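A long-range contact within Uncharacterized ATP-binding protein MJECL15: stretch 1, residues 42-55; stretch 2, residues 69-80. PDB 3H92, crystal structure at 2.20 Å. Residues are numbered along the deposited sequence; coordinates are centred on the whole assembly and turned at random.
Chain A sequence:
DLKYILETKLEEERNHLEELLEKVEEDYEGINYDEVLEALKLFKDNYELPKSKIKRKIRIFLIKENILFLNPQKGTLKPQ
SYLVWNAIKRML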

# COMPACT_ATOMS: atom_id res chain seq x y z
N LEU A 42 -4.06 2.49 7.24
CA LEU A 42 -3.24 3.19 8.26
C LEU A 42 -2.65 4.48 7.72
O LEU A 42 -2.33 5.40 8.47
CB LEU A 42 -2.09 2.31 8.73
CG LEU A 42 -2.49 1.09 9.54
CD1 LEU A 42 -1.20 0.38 10.01
CD2 LEU A 42 -3.44 1.47 10.73
N PHE A 43 -2.46 4.49 6.42
CA PHE A 43 -1.74 5.57 5.78
C PHE A 43 -2.65 6.73 5.48
O PHE A 43 -2.17 7.77 5.08
CB PHE A 43 -1.06 5.08 4.50
CG PHE A 43 0.12 4.24 4.77
CD1 PHE A 43 1.32 4.81 5.09
CD2 PHE A 43 0.04 2.88 4.75
CE1 PHE A 43 2.40 4.04 5.36
CE2 PHE A 43 1.13 2.12 5.06
CZ PHE A 43 2.31 2.72 5.36
N LYS A 44 -3.94 6.59 5.70
CA LYS A 44 -4.83 7.73 5.48
C LYS A 44 -4.68 8.70 6.63
O LYS A 44 -5.00 9.88 6.51
CB LYS A 44 -6.30 7.30 5.43
CG LYS A 44 -6.70 6.40 4.30
CD LYS A 44 -8.13 5.91 4.49
CE LYS A 44 -9.14 7.07 4.60
NZ LYS A 44 -10.53 6.70 4.15
N ASP A 45 -4.26 8.18 7.78
CA ASP A 45 -4.16 9.01 8.94
C ASP A 45 -2.76 9.45 9.14
O ASP A 45 -2.53 10.46 9.74
CB ASP A 45 -4.57 8.23 10.18
CG ASP A 45 -6.05 7.95 10.25
OD1 ASP A 45 -6.87 8.88 9.98
OD2 ASP A 45 -6.38 6.80 10.62
N ASN A 46 -1.82 8.64 8.71
CA ASN A 46 -0.42 8.94 8.93
C ASN A 46 0.39 8.55 7.74
O ASN A 46 0.53 7.37 7.48
CB ASN A 46 0.10 8.10 10.08
CG ASN A 46 -0.38 8.58 11.39
OD1 ASN A 46 0.07 9.61 11.87
ND2 ASN A 46 -1.30 7.85 12.00
N TYR A 47 1.03 9.54 7.12
CA TYR A 47 1.81 9.35 5.88
C TYR A 47 2.99 8.44 6.00
O TYR A 47 3.30 7.71 5.09
CB TYR A 47 2.32 10.71 5.45
CG TYR A 47 3.21 10.71 4.25
CD1 TYR A 47 2.71 10.50 3.01
CD2 TYR A 47 4.55 11.00 4.37
CE1 TYR A 47 3.50 10.59 1.89
CE2 TYR A 47 5.38 11.05 3.24
CZ TYR A 47 4.82 10.84 2.01
OH TYR A 47 5.59 10.90 0.91
N GLU A 48 3.71 8.54 7.11
CA GLU A 48 4.88 7.70 7.36
C GLU A 48 4.70 7.04 8.69
O GLU A 48 4.22 7.66 9.64
CB GLU A 48 6.13 8.56 7.43
CG GLU A 48 7.44 7.77 7.52
CD GLU A 48 8.69 8.68 7.51
OE1 GLU A 48 8.55 9.91 7.18
OE2 GLU A 48 9.79 8.15 7.82
N LEU A 49 5.11 5.79 8.80
CA LEU A 49 4.90 5.11 10.04
C LEU A 49 5.90 4.03 10.32
O LEU A 49 6.62 3.62 9.43
CB LEU A 49 3.44 4.60 10.13
CG LEU A 49 2.75 3.92 8.99
CD1 LEU A 49 3.31 2.51 8.94
CD2 LEU A 49 1.20 3.95 9.19
N PRO A 50 6.01 3.63 11.60
CA PRO A 50 6.96 2.56 11.89
C PRO A 50 6.66 1.33 11.07
O PRO A 50 5.48 1.02 10.84
CB PRO A 50 6.76 2.32 13.38
CG PRO A 50 6.21 3.66 13.92
CD PRO A 50 5.34 4.16 12.80
N LYS A 51 7.67 0.60 10.64
CA LYS A 51 7.36 -0.61 9.84
C LYS A 51 6.72 -1.78 10.59
O LYS A 51 6.07 -2.64 9.99
CB LYS A 51 8.62 -1.08 9.11
CG LYS A 51 9.80 -1.49 9.96
CD LYS A 51 10.83 -2.24 9.06
CE LYS A 51 11.81 -3.11 9.85
NZ LYS A 51 12.63 -4.00 8.91
N SER A 52 6.88 -1.79 11.93
CA SER A 52 6.23 -2.78 12.77
C SER A 52 4.74 -2.52 12.91
O SER A 52 4.03 -3.29 13.51
CB SER A 52 6.91 -2.81 14.15
OG SER A 52 6.95 -1.50 14.70
N LYS A 53 4.23 -1.43 12.35
CA LYS A 53 2.80 -1.24 12.33
C LYS A 53 2.09 -2.22 11.41
O LYS A 53 0.87 -2.37 11.52
CB LYS A 53 2.40 0.19 11.94
CG LYS A 53 2.64 1.28 13.02
CD LYS A 53 1.60 1.27 14.12
CE LYS A 53 1.90 2.34 15.17
NZ LYS A 53 1.11 2.07 16.35
N ILE A 54 2.83 -2.89 10.52
CA ILE A 54 2.25 -3.77 9.52
C ILE A 54 2.94 -5.11 9.51
O ILE A 54 4.17 -5.19 9.65
CB ILE A 54 2.34 -3.11 8.11
CG1 ILE A 54 1.29 -2.00 8.00
CG2 ILE A 54 2.13 -4.12 6.98
CD1 ILE A 54 1.75 -0.85 7.12
N LYS A 55 2.15 -6.15 9.31
CA LYS A 55 2.68 -7.47 9.20
C LYS A 55 3.73 -7.59 8.09
O LYS A 55 3.62 -6.99 6.99
CB LYS A 55 1.55 -8.49 9.04
CG LYS A 55 0.84 -8.87 10.39
CD LYS A 55 0.42 -10.38 10.49
CE LYS A 55 0.77 -11.04 11.91
NZ LYS A 55 0.54 -12.56 12.03
N PHE A 69 7.23 2.45 0.35
CA PHE A 69 8.70 2.59 0.43
C PHE A 69 9.16 2.39 1.89
O PHE A 69 8.62 3.00 2.80
CB PHE A 69 9.10 4.00 -0.01
CG PHE A 69 10.59 4.30 0.15
CD1 PHE A 69 11.52 3.74 -0.72
CD2 PHE A 69 11.04 5.12 1.17
CE1 PHE A 69 12.92 3.98 -0.58
CE2 PHE A 69 12.42 5.38 1.33
CZ PHE A 69 13.36 4.79 0.45
N LEU A 70 10.16 1.55 2.09
CA LEU A 70 10.84 1.38 3.37
C LEU A 70 12.09 2.28 3.49
O LEU A 70 12.99 2.26 2.63
CB LEU A 70 11.25 -0.10 3.56
CG LEU A 70 12.07 -0.39 4.83
CD1 LEU A 70 11.25 -0.13 6.14
CD2 LEU A 70 12.64 -1.85 4.79
N ASN A 71 12.16 3.05 4.57
CA ASN A 71 13.38 3.79 4.88
C ASN A 71 14.06 2.96 5.93
O ASN A 71 13.59 2.91 7.02
CB ASN A 71 13.07 5.19 5.40
CG ASN A 71 14.31 5.97 5.72
OD1 ASN A 71 15.25 5.45 6.33
ND2 ASN A 71 14.33 7.24 5.33
N PRO A 72 15.13 2.26 5.58
CA PRO A 72 15.80 1.31 6.49
C PRO A 72 16.53 1.98 7.64
O PRO A 72 16.70 1.36 8.73
CB PRO A 72 16.83 0.61 5.61
CG PRO A 72 16.47 1.00 4.18
CD PRO A 72 15.77 2.29 4.25
N GLN A 73 16.97 3.22 7.39
CA GLN A 73 17.64 4.00 8.41
C GLN A 73 16.61 4.33 9.48
O GLN A 73 16.81 3.97 10.64
CB GLN A 73 18.28 5.27 7.84
CG GLN A 73 19.49 4.99 6.92
CD GLN A 73 19.14 4.53 5.48
OE1 GLN A 73 18.17 5.02 4.86
NE2 GLN A 73 19.97 3.62 4.93
N LYS A 74 15.51 4.97 9.10
CA LYS A 74 14.49 5.37 10.07
C LYS A 74 13.54 4.24 10.48
O LYS A 74 12.76 4.41 11.39
CB LYS A 74 13.61 6.51 9.53
CG LYS A 74 14.35 7.70 8.87
CD LYS A 74 13.40 8.53 7.95
CE LYS A 74 12.40 9.37 8.77
NZ LYS A 74 11.54 10.26 7.90
N GLY A 75 13.58 3.11 9.80
CA GLY A 75 12.67 2.01 10.08
C GLY A 75 11.21 2.32 9.83
O GLY A 75 10.35 1.80 10.54
N THR A 76 10.92 3.16 8.83
CA THR A 76 9.54 3.58 8.55
C THR A 76 9.08 3.17 7.16
O THR A 76 9.89 2.89 6.26
CB THR A 76 9.36 5.12 8.69
OG1 THR A 76 10.27 5.80 7.81
CG2 THR A 76 9.63 5.56 10.12
N LEU A 77 7.76 3.14 7.00
CA LEU A 77 7.12 2.91 5.73
C LEU A 77 6.33 4.15 5.37
O LEU A 77 5.83 4.85 6.26
CB LEU A 77 6.13 1.75 5.81
CG LEU A 77 6.74 0.37 6.17
CD1 LEU A 77 5.62 -0.61 6.55
CD2 LEU A 77 7.54 -0.18 5.01
N LYS A 78 6.18 4.37 4.08
CA LYS A 78 5.34 5.46 3.58
C LYS A 78 4.97 5.09 2.15
O LYS A 78 5.60 4.23 1.59
CB LYS A 78 6.05 6.84 3.62
CG LYS A 78 7.29 7.01 2.77
CD LYS A 78 7.90 8.35 3.13
CE LYS A 78 9.06 8.67 2.26
NZ LYS A 78 9.84 9.84 2.82
N PRO A 79 3.95 5.73 1.60
CA PRO A 79 3.57 5.48 0.23
C PRO A 79 4.75 5.80 -0.69
O PRO A 79 5.57 6.66 -0.36
CB PRO A 79 2.40 6.43 -0.02
CG PRO A 79 1.84 6.73 1.37
CD PRO A 79 3.10 6.79 2.22
N GLN A 80 4.84 5.08 -1.79
CA GLN A 80 5.96 5.16 -2.69
C GLN A 80 6.00 6.53 -3.34
O GLN A 80 7.08 7.00 -3.73
CB GLN A 80 5.83 4.08 -3.74
CG GLN A 80 7.01 3.94 -4.63
CD GLN A 80 8.15 3.24 -3.94
OE1 GLN A 80 7.96 2.19 -3.31
NE2 GLN A 80 9.35 3.81 -4.06
O HOH W 1 5.50 9.17 -0.95

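Leu49 and Pro50 of stretch 1 form a short antiparallel pairing with Leu77 and Thr76 of the strand 76-79, which itself pairs with strand 69-71; the contact buries 661 Å², both sides summed. Phe43, buried and with its CA-to-CB bond toward stretch 2, brings its ring edge to the carbonyl of Leu77 (CE1 to O, 3.6 Å), while CZ lies 4.0 Å from Leu77 CB and CD1 lies 3.9 Å from Pro79 CD. Tyr47 (chi1 t) swings its ring back over stretch 2: Lys78 CB sits over one face, and Pro79 CD makes an off-centre CH-pi contact 4.2 Å from the ring centroid. A water links its hydroxyl to the backbone, 2.5 Å from Tyr47 OH and donating to Pro79 O at 2.6 Å.

Glu48 extends its side chain (chi1 t, chi2 t) out across to stretch 2, so that its carboxylate reaches Lys74 and Thr76. OE2 forms a salt bridge with Lys74 NZ (2.7 Å) and accepts a very short hydrogen bond from Thr76 OG1 (2.4 Å); the Lys74 NZ bond to Glu48 OE1 (3.1 Å) is weak. Leu49 and Leu77 form the hydrogen-bonded pair, Leu49 N to Leu77 O at 2.8 Å and Leu77 N to Leu49 O at 2.7 Å. Both side chains lie on the same face of the sheet, with Leu49 CD1 4.3 Å from Leu77 CB. Pro50, paired with Thr76, occupies a non-hydrogen-bonded position, where its lack of an NH costs no bond across the strands; its CA-to-CB bond points away.

Lys51 N extends the ladder to Gly75 O (2.9 Å). The aliphatic part of Lys51 packs on leucines, CB 3.8 Å from Leu77 CG and CD 3.6 Å from Leu70 CD1, while its end leads away. Gly75 turns the chain with a positive phi (64°), which favours glycine. Ile54, buried, closes the apolar cluster, CD1 to Leu77 CD1 at 3.9 Å.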